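PDB 4AKK: nitrate regulatory protein from Klebsiella oxytoca, which senses nitrate and nitrite and, in response, binds the leader RNA of the nasF operon to prevent transcription termination at a factor-independent terminator. Local coordinates for residues Lys372-Leu377 / Gln387-Leu392. Numbering follows the deposited sequence.
Sequences KAKSVL and QAWQAL
Leu392 reaches across from helix 385-399 and sets its two methyls among Ala373, Lys374 and Leu377 of helix 360-380. CD1 of Leu392 lies 3.6 Å from CG of Lys374, the two side chains crossing at about a right angle, and CB of Ala373 packs against the same methyl. CD2 of Leu392 meets CD1 of Leu377 at 3.8 Å. CD1 of Leu377 also lies 3.7 Å from the carbonyl O of Ala388 and touches CB of Ala391. CB of Ala388 points at helix 360-380, where it lies 3.9 Å from the carbonyl O of Lys374 and close to CB of Leu377. The small side chain of Ala388 is consistent with the close backbones here, CA of Lys374 standing 5.3 Å from CA of Ala388.

Lys374 contributes through its aliphatic portion. CD of Lys374 approaches the edge of the Trp389 indole near the ring plane, 4.1 Å from CD1 of Trp389, and a bend at chi3 (48°) turns the lysine chain beyond it. The ammonium group forms salt bridges with Glu371 and Glu385, while Trp389 NE1 is hydrogen-bonded to Gln221.

No hydrogen bond links the two segments, whose axes cross at 112° with a closest approach of 8.9 Å. Helix 403-412 covers Ala373, Trp389 and Leu392, and Leu416 of the second subunit packs on Leu377. The arrangement is that of consecutive helices joined by a short connection and closed by a third, the small three-helix bundle of the ANTAR RNA-binding domain.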
loop_
_atom_site.group_PDB
_atom_site.type_symbol
_atom_site.label_atom_id
_atom_site.label_comp_id
_atom_site.label_asym_id
_atom_site.label_seq_id
_atom_site.Cartn_x
_atom_site.Cartn_y
_atom_site.Cartn_z
ATOM N N LYS A 372 -8.599 -23.576 5.695
ATOM C CA LYS A 372 -7.998 -23.654 7.032
ATOM C C LYS A 372 -8.866 -23.034 8.143
ATOM O O LYS A 372 -9.091 -23.649 9.189
ATOM C CB LYS A 372 -6.630 -22.989 7.033
ATOM C CG LYS A 372 -5.519 -23.773 6.354
ATOM C CD LYS A 372 -4.273 -22.890 6.237
ATOM C CE LYS A 372 -3.038 -23.666 5.813
ATOM N NZ LYS A 372 -2.331 -24.262 6.980
ATOM N N ALA A 373 -9.343 -21.811 7.939
ATOM C CA ALA A 373 -10.235 -21.204 8.929
ATOM C C ALA A 373 -11.495 -22.046 9.153
ATOM O O ALA A 373 -11.968 -22.180 10.285
ATOM C CB ALA A 373 -10.597 -19.785 8.545
ATOM N N LYS A 374 -12.040 -22.608 8.077
ATOM C CA LYS A 374 -13.197 -23.490 8.199
ATOM C C LYS A 374 -12.883 -24.690 9.094
ATOM O O LYS A 374 -13.653 -25.023 9.995
ATOM C CB LYS A 374 -13.676 -23.964 6.829
ATOM C CG LYS A 374 -14.598 -22.981 6.122
ATOM C CD LYS A 374 -14.728 -23.312 4.632
ATOM C CE LYS A 374 -15.024 -24.791 4.404
ATOM N NZ LYS A 374 -15.065 -25.143 2.948
ATOM N N SER A 375 -11.747 -25.331 8.843
ATOM C CA SER A 375 -11.314 -26.461 9.662
ATOM C C SER A 375 -11.212 -26.083 11.134
ATOM O O SER A 375 -11.585 -26.865 12.004
ATOM C CB SER A 375 -9.977 -27.004 9.169
ATOM O OG SER A 375 -10.036 -27.231 7.772
ATOM N N VAL A 376 -10.710 -24.882 11.412
ATOM C CA VAL A 376 -10.595 -24.423 12.791
ATOM C C VAL A 376 -11.957 -24.401 13.467
ATOM O O VAL A 376 -12.099 -24.850 14.603
ATOM C CB VAL A 376 -9.944 -23.027 12.893
ATOM C CG1 VAL A 376 -10.182 -22.427 14.282
ATOM C CG2 VAL A 376 -8.447 -23.112 12.583
ATOM N N LEU A 377 -12.955 -23.871 12.767
ATOM C CA LEU A 377 -14.318 -23.839 13.283
ATOM C C LEU A 377 -14.911 -25.246 13.381
ATOM O O LEU A 377 -15.669 -25.548 14.299
ATOM C CB LEU A 377 -15.202 -22.946 12.409
ATOM C CG LEU A 377 -14.788 -21.471 12.324
ATOM C CD1 LEU A 377 -15.625 -20.707 11.324
ATOM C CD2 LEU A 377 -14.865 -20.824 13.693
ATOM N N GLN A 387 -21.850 -24.791 7.563
ATOM C CA GLN A 387 -22.062 -23.901 8.696
ATOM C C GLN A 387 -20.823 -23.041 8.949
ATOM O O GLN A 387 -20.920 -21.840 9.214
ATOM C CB GLN A 387 -22.388 -24.724 9.944
ATOM C CG GLN A 387 -22.632 -23.907 11.212
ATOM C CD GLN A 387 -22.898 -24.791 12.426
ATOM O OE1 GLN A 387 -22.714 -26.012 12.373
ATOM N NE2 GLN A 387 -23.332 -24.179 13.525
ATOM N N ALA A 388 -19.661 -23.680 8.880
ATOM C CA ALA A 388 -18.375 -23.013 9.036
ATOM C C ALA A 388 -18.208 -21.883 8.022
ATOM O O ALA A 388 -17.827 -20.762 8.372
ATOM C CB ALA A 388 -17.245 -24.030 8.887
ATOM N N TRP A 389 -18.497 -22.188 6.762
ATOM C CA TRP A 389 -18.375 -21.209 5.694
ATOM C C TRP A 389 -19.341 -20.053 5.931
ATOM O O TRP A 389 -18.970 -18.885 5.801
ATOM C CB TRP A 389 -18.620 -21.858 4.328
ATOM C CG TRP A 389 -18.356 -20.929 3.179
ATOM C CD1 TRP A 389 -17.161 -20.729 2.538
ATOM C CD2 TRP A 389 -19.305 -20.068 2.538
ATOM N NE1 TRP A 389 -17.308 -19.789 1.541
ATOM C CE2 TRP A 389 -18.615 -19.370 1.517
ATOM C CE3 TRP A 389 -20.672 -19.813 2.731
ATOM C CZ2 TRP A 389 -19.249 -18.437 0.686
ATOM C CZ3 TRP A 389 -21.305 -18.890 1.900
ATOM C CH2 TRP A 389 -20.592 -18.213 0.891
ATOM N N GLN A 390 -20.573 -20.374 6.303
ATOM C CA GLN A 390 -21.568 -19.339 6.550
ATOM C C GLN A 390 -21.126 -18.422 7.682
ATOM O O GLN A 390 -21.296 -17.209 7.601
ATOM C CB GLN A 390 -22.937 -19.954 6.851
ATOM C CG GLN A 390 -23.574 -20.663 5.661
ATOM C CD GLN A 390 -24.093 -19.705 4.582
ATOM O OE1 GLN A 390 -24.277 -18.438 4.940
ATOM N NE2 GLN A 390 -24.326 -20.112 3.438
ATOM N N ALA A 391 -20.539 -19.001 8.729
ATOM C CA ALA A 391 -20.052 -18.209 9.865
ATOM C C ALA A 391 -19.014 -17.173 9.426
ATOM O O ALA A 391 -19.071 -16.013 9.827
ATOM C CB ALA A 391 -19.477 -19.114 10.934
ATOM N N LEU A 392 -18.070 -17.604 8.598
ATOM C CA LEU A 392 -17.027 -16.722 8.086
ATOM C C LEU A 392 -17.612 -15.584 7.231
ATOM O O LEU A 392 -17.235 -14.420 7.386
ATOM C CB LEU A 392 -16.002 -17.547 7.288
ATOM C CG LEU A 392 -15.210 -18.585 8.108
ATOM C CD1 LEU A 392 -14.423 -19.548 7.226
ATOM C CD2 LEU A 392 -14.274 -17.920 9.097
#